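Local coordinates for alpha-L-rhamnosidase (Streptomyces avermitilis, PDB 3W5M), which hydrolyses terminal non-reducing alpha-L-rhamnose residues from plant flavonoid glycosides and gum arabic, and binds L-rhamnose through a calcium-dependent carbohydrate-binding module, at residues L730-Y744 and T754-H766. Numbering follows the deposited sequence.
Sequences LEKHSDGLLRPADGY and TPKDVIATAYFAH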
loop_
_atom_site.group_PDB
_atom_site.type_symbol
_atom_site.label_atom_id
_atom_site.label_comp_id
_atom_site.label_asym_id
_atom_site.label_seq_id
_atom_site.Cartn_x
_atom_site.Cartn_y
_atom_site.Cartn_z
ATOM N N LEU A 730 -28.307 -2.156 -1.936
ATOM C CA LEU A 730 -28.655 -0.819 -1.481
ATOM C C LEU A 730 -30.169 -0.590 -1.530
ATOM O O LEU A 730 -30.727 0.095 -0.675
ATOM C CB LEU A 730 -27.953 0.235 -2.326
ATOM C CG LEU A 730 -26.436 0.401 -2.088
ATOM C CD1 LEU A 730 -25.884 1.347 -3.138
ATOM C CD2 LEU A 730 -26.095 0.889 -0.676
ATOM N N GLU A 731 -30.821 -1.138 -2.546
ATOM C CA GLU A 731 -32.286 -1.030 -2.647
ATOM C C GLU A 731 -32.976 -1.791 -1.520
ATOM O O GLU A 731 -33.951 -1.306 -0.945
ATOM C CB GLU A 731 -32.775 -1.526 -4.008
ATOM C CG GLU A 731 -34.289 -1.544 -4.146
ATOM C CD GLU A 731 -34.763 -1.373 -5.582
ATOM O OE1 GLU A 731 -34.143 -1.960 -6.501
ATOM O OE2 GLU A 731 -35.768 -0.647 -5.792
ATOM N N LYS A 732 -32.464 -2.974 -1.191
ATOM C CA LYS A 732 -32.998 -3.754 -0.076
ATOM C C LYS A 732 -32.845 -3.009 1.263
ATOM O O LYS A 732 -33.750 -3.025 2.100
ATOM C CB LYS A 732 -32.321 -5.119 -0.018
ATOM C CG LYS A 732 -32.969 -6.081 0.961
ATOM C CD LYS A 732 -32.165 -7.367 1.078
ATOM C CE LYS A 732 -32.798 -8.309 2.093
ATOM N NZ LYS A 732 -31.774 -9.253 2.614
ATOM N N HIS A 733 -31.712 -2.343 1.449
ATOM C CA HIS A 733 -31.439 -1.539 2.651
ATOM C C HIS A 733 -31.749 -0.046 2.482
ATOM O O HIS A 733 -30.900 0.836 2.702
ATOM C CB HIS A 733 -30.003 -1.812 3.130
ATOM C CG HIS A 733 -29.767 -3.256 3.425
ATOM N ND1 HIS A 733 -29.759 -3.760 4.705
ATOM C CD2 HIS A 733 -29.610 -4.320 2.601
ATOM C CE1 HIS A 733 -29.564 -5.067 4.664
ATOM N NE2 HIS A 733 -29.474 -5.433 3.399
ATOM N N SER A 734 -32.999 0.221 2.092
ATOM C CA SER A 734 -33.523 1.584 1.937
ATOM C C SER A 734 -35.056 1.537 2.086
ATOM O O SER A 734 -35.659 0.474 1.968
ATOM C CB SER A 734 -33.142 2.174 0.576
ATOM O OG SER A 734 -33.724 1.394 -0.442
ATOM N N ASP A 735 -35.659 2.693 2.337
ATOM C CA ASP A 735 -37.111 2.789 2.518
ATOM C C ASP A 735 -37.609 3.867 1.550
ATOM O O ASP A 735 -37.267 5.034 1.698
ATOM C CB ASP A 735 -37.417 3.112 3.997
ATOM C CG ASP A 735 -38.934 3.252 4.296
ATOM O OD1 ASP A 735 -39.770 3.238 3.370
ATOM O OD2 ASP A 735 -39.280 3.392 5.483
ATOM N N GLY A 736 -38.383 3.456 0.540
ATOM C CA GLY A 736 -38.771 4.332 -0.579
ATOM C C GLY A 736 -37.564 5.010 -1.184
ATOM O O GLY A 736 -37.612 6.187 -1.538
ATOM N N LEU A 737 -36.456 4.257 -1.223
ATOM C CA LEU A 737 -35.173 4.659 -1.805
ATOM C C LEU A 737 -34.340 5.613 -0.953
ATOM O O LEU A 737 -33.269 6.049 -1.378
ATOM C CB LEU A 737 -35.352 5.182 -3.238
ATOM C CG LEU A 737 -36.051 4.188 -4.174
ATOM C CD1 LEU A 737 -36.398 4.900 -5.469
ATOM C CD2 LEU A 737 -35.207 2.937 -4.432
ATOM N N LEU A 738 -34.822 5.934 0.251
ATOM C CA LEU A 738 -34.064 6.791 1.146
ATOM C C LEU A 738 -33.191 5.886 1.982
ATOM O O LEU A 738 -33.656 4.869 2.489
ATOM C CB LEU A 738 -34.991 7.638 2.041
ATOM C CG LEU A 738 -36.022 8.514 1.309
ATOM C CD1 LEU A 738 -36.802 9.337 2.338
ATOM C CD2 LEU A 738 -35.384 9.410 0.239
ATOM N N ARG A 739 -31.916 6.246 2.111
ATOM C CA ARG A 739 -30.995 5.404 2.868
ATOM C C ARG A 739 -30.896 5.851 4.331
ATOM O O ARG A 739 -31.043 7.046 4.619
ATOM C CB ARG A 739 -29.618 5.405 2.181
ATOM C CG ARG A 739 -29.654 4.657 0.847
ATOM C CD ARG A 739 -29.219 3.209 1.031
ATOM N NE ARG A 739 -27.808 3.134 1.449
ATOM C CZ ARG A 739 -27.300 2.166 2.218
ATOM N NH1 ARG A 739 -28.070 1.197 2.672
ATOM N NH2 ARG A 739 -26.002 2.178 2.536
ATOM N N PRO A 740 -30.603 4.898 5.247
ATOM C CA PRO A 740 -30.419 5.201 6.678
ATOM C C PRO A 740 -29.315 6.231 6.937
ATOM O O PRO A 740 -28.386 6.352 6.137
ATOM C CB PRO A 740 -30.013 3.846 7.279
ATOM C CG PRO A 740 -30.466 2.813 6.320
ATOM C CD PRO A 740 -30.453 3.455 4.958
ATOM N N ALA A 741 -29.413 6.982 8.037
ATOM C CA ALA A 741 -28.369 7.925 8.391
ATOM C C ALA A 741 -27.226 7.205 9.151
ATOM O O ALA A 741 -26.924 7.510 10.309
ATOM C CB ALA A 741 -28.934 9.111 9.190
ATOM N N ASP A 742 -26.626 6.225 8.485
ATOM C CA ASP A 742 -25.508 5.464 9.037
ATOM C C ASP A 742 -24.260 5.772 8.224
ATOM O O ASP A 742 -24.351 6.359 7.148
ATOM C CB ASP A 742 -25.791 3.963 8.942
ATOM C CG ASP A 742 -27.010 3.536 9.733
ATOM O OD1 ASP A 742 -27.398 4.238 10.702
ATOM O OD2 ASP A 742 -27.583 2.474 9.382
ATOM N N GLY A 743 -23.098 5.354 8.722
ATOM C CA GLY A 743 -21.856 5.454 7.953
ATOM C C GLY A 743 -20.893 6.490 8.482
ATOM O O GLY A 743 -21.166 7.137 9.498
ATOM N N TYR A 744 -19.756 6.651 7.802
ATOM C CA TYR A 744 -18.774 7.637 8.197
ATOM C C TYR A 744 -19.170 9.079 7.857
ATOM O O TYR A 744 -18.735 10.007 8.523
ATOM C CB TYR A 744 -17.391 7.280 7.626
ATOM C CG TYR A 744 -16.947 5.893 8.022
ATOM C CD1 TYR A 744 -16.653 5.588 9.361
ATOM C CD2 TYR A 744 -16.816 4.885 7.066
ATOM C CE1 TYR A 744 -16.237 4.318 9.725
ATOM C CE2 TYR A 744 -16.411 3.611 7.421
ATOM C CZ TYR A 744 -16.121 3.331 8.747
ATOM O OH TYR A 744 -15.731 2.059 9.088
ATOM N N THR A 754 -22.627 17.179 7.645
ATOM C CA THR A 754 -23.752 16.819 6.777
ATOM C C THR A 754 -24.477 15.592 7.302
ATOM O O THR A 754 -23.837 14.574 7.624
ATOM C CB THR A 754 -23.286 16.529 5.330
ATOM O OG1 THR A 754 -22.454 17.599 4.870
ATOM C CG2 THR A 754 -24.491 16.348 4.364
ATOM N N PRO A 755 -25.829 15.662 7.383
ATOM C CA PRO A 755 -26.667 14.520 7.741
ATOM C C PRO A 755 -26.349 13.293 6.884
ATOM O O PRO A 755 -26.288 13.382 5.659
ATOM C CB PRO A 755 -28.091 15.011 7.464
ATOM C CG PRO A 755 -28.003 16.490 7.607
ATOM C CD PRO A 755 -26.627 16.884 7.141
ATOM N N LYS A 756 -26.127 12.162 7.544
ATOM C CA LYS A 756 -25.666 10.951 6.876
ATOM C C LYS A 756 -26.697 10.336 5.932
ATOM O O LYS A 756 -26.318 9.638 5.000
ATOM C CB LYS A 756 -25.149 9.928 7.908
ATOM C CG LYS A 756 -23.931 10.428 8.676
ATOM C CD LYS A 756 -23.625 9.547 9.872
ATOM C CE LYS A 756 -22.296 9.942 10.479
ATOM N NZ LYS A 756 -21.969 8.996 11.580
ATOM N N ASP A 757 -27.998 10.589 6.153
ATOM C CA ASP A 757 -29.026 10.095 5.216
ATOM C C ASP A 757 -29.026 10.853 3.875
ATOM O O ASP A 757 -29.267 10.256 2.838
ATOM C CB ASP A 757 -30.440 10.057 5.832
ATOM C CG ASP A 757 -30.881 11.406 6.408
ATOM O OD1 ASP A 757 -30.037 12.178 6.908
ATOM O OD2 ASP A 757 -32.102 11.681 6.384
ATOM N N VAL A 758 -28.726 12.145 3.898
ATOM C CA VAL A 758 -28.509 12.930 2.672
ATOM C C VAL A 758 -27.314 12.335 1.900
ATOM O O VAL A 758 -27.390 12.087 0.694
ATOM C CB VAL A 758 -28.239 14.418 2.992
ATOM C CG1 VAL A 758 -27.889 15.217 1.741
ATOM C CG2 VAL A 758 -29.445 15.042 3.685
ATOM N N ILE A 759 -26.230 12.094 2.619
ATOM C CA ILE A 759 -25.030 11.485 2.027
ATOM C C ILE A 759 -25.315 10.116 1.433
ATOM O O ILE A 759 -24.956 9.842 0.276
ATOM C CB ILE A 759 -23.892 11.313 3.051
ATOM C CG1 ILE A 759 -23.374 12.659 3.597
ATOM C CG2 ILE A 759 -22.780 10.423 2.474
ATOM C CD1 ILE A 759 -22.944 13.685 2.573
ATOM N N ALA A 760 -25.936 9.248 2.220
ATOM C CA ALA A 760 -26.173 7.885 1.809
ATOM C C ALA A 760 -27.116 7.802 0.627
ATOM O O ALA A 760 -26.891 7.020 -0.294
ATOM C CB ALA A 760 -26.695 7.053 2.968
ATOM N N THR A 761 -28.184 8.610 0.640
ATOM C CA THR A 761 -29.106 8.571 -0.478
ATOM C C THR A 761 -28.441 9.185 -1.740
ATOM O O THR A 761 -28.650 8.673 -2.824
ATOM C CB THR A 761 -30.469 9.226 -0.137
ATOM O OG1 THR A 761 -30.995 8.628 1.059
ATOM C CG2 THR A 761 -31.452 8.937 -1.253
ATOM N N ALA A 762 -27.602 10.215 -1.588
ATOM C CA ALA A 762 -26.891 10.818 -2.720
ATOM C C ALA A 762 -25.953 9.791 -3.382
ATOM O O ALA A 762 -25.947 9.610 -4.616
ATOM C CB ALA A 762 -26.123 12.048 -2.274
ATOM N N TYR A 763 -25.219 9.058 -2.553
ATOM C CA TYR A 763 -24.317 8.023 -3.087
ATOM C C TYR A 763 -25.022 6.846 -3.774
ATOM O O TYR A 763 -24.533 6.327 -4.794
ATOM C CB TYR A 763 -23.283 7.581 -2.030
ATOM C CG TYR A 763 -21.933 8.205 -2.301
ATOM C CD1 TYR A 763 -21.112 7.678 -3.303
ATOM C CD2 TYR A 763 -21.475 9.325 -1.597
ATOM C CE1 TYR A 763 -19.892 8.243 -3.603
ATOM C CE2 TYR A 763 -20.237 9.898 -1.889
ATOM C CZ TYR A 763 -19.433 9.329 -2.883
ATOM O OH TYR A 763 -18.190 9.857 -3.232
ATOM N N PHE A 764 -26.193 6.462 -3.257
ATOM C CA PHE A 764 -27.029 5.434 -3.854
ATOM C C PHE A 764 -27.432 5.824 -5.290
ATOM O O PHE A 764 -27.246 5.048 -6.239
ATOM C CB PHE A 764 -28.249 5.186 -2.922
ATOM C CG PHE A 764 -29.248 4.144 -3.397
ATOM C CD1 PHE A 764 -28.906 3.110 -4.273
ATOM C CD2 PHE A 764 -30.553 4.175 -2.914
ATOM C CE1 PHE A 764 -29.836 2.164 -4.663
ATOM C CE2 PHE A 764 -31.486 3.214 -3.299
ATOM C CZ PHE A 764 -31.130 2.205 -4.174
ATOM N N ALA A 765 -27.985 7.030 -5.439
ATOM C CA ALA A 765 -28.331 7.587 -6.748
ATOM C C ALA A 765 -27.140 7.630 -7.681
ATOM O O ALA A 765 -27.258 7.229 -8.840
ATOM C CB ALA A 765 -28.900 8.995 -6.600
ATOM N N HIS A 766 -26.008 8.134 -7.183
ATOM C CA HIS A 766 -24.810 8.291 -8.007
ATOM C C HIS A 766 -24.317 6.932 -8.526
ATOM O O HIS A 766 -23.882 6.822 -9.694
ATOM C CB HIS A 766 -23.687 8.970 -7.217
ATOM C CG HIS A 766 -22.487 9.330 -8.044
ATOM N ND1 HIS A 766 -22.554 10.166 -9.137
ATOM C CD2 HIS A 766 -21.183 8.979 -7.919
ATOM C CE1 HIS A 766 -21.345 10.321 -9.650
ATOM N NE2 HIS A 766 -20.495 9.606 -8.932
HETATM O O HOH W 1 -25.873 4.544 0.212
HETATM O O HOH W 2 -23.755 8.194 5.201
HETATM O O HOH W 3 -19.284 9.257 11.547
#
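A loop-on-helix contact in the catalytic domain joins Arg739 and Phe764, where the chain leaving helix 713-732 runs back over the first turns of helix 756-777. Phe764, with CG anti to the backbone N (chi1 179°), sends its ring toward the end of the preceding helix; Leu730 CB lies 3.6 Å from its CE1, and Leu737 CD2 reaches CE2. Leu737 O sits at the ring edge, 3.6 Å from Phe764 CD2, buried and without a polar partner. Next to it, Arg739 N donates an almost straight bond (176°) to Thr761 OG1 at 2.8 Å; this hydroxyl in turn donates to Asp757 O. Helices 713-732 and 756-777 belong to the (alpha/alpha)6-barrel of this GH78 enzyme, and the chain joining them passes through Tyr744, whose ring meets the rhamnose-binding Trp695. Arg739 CB packs on Ala760 CB at 3.4 Å, and the Arg739 chain, bent at chi2 and chi3, lays one guanidinium face against Leu730 CD2. NH1 holds His733 O at 2.9 Å, NE reaches Ala760 O through a water, and NH2 bonds Gly691 O. The extended Lys756 chain passes Ala741 and brings NZ to Gly743 O at 2.9 Å, almost in line with the carbonyl bond (170°), while a second water bridges Lys756 O and Asp742 O.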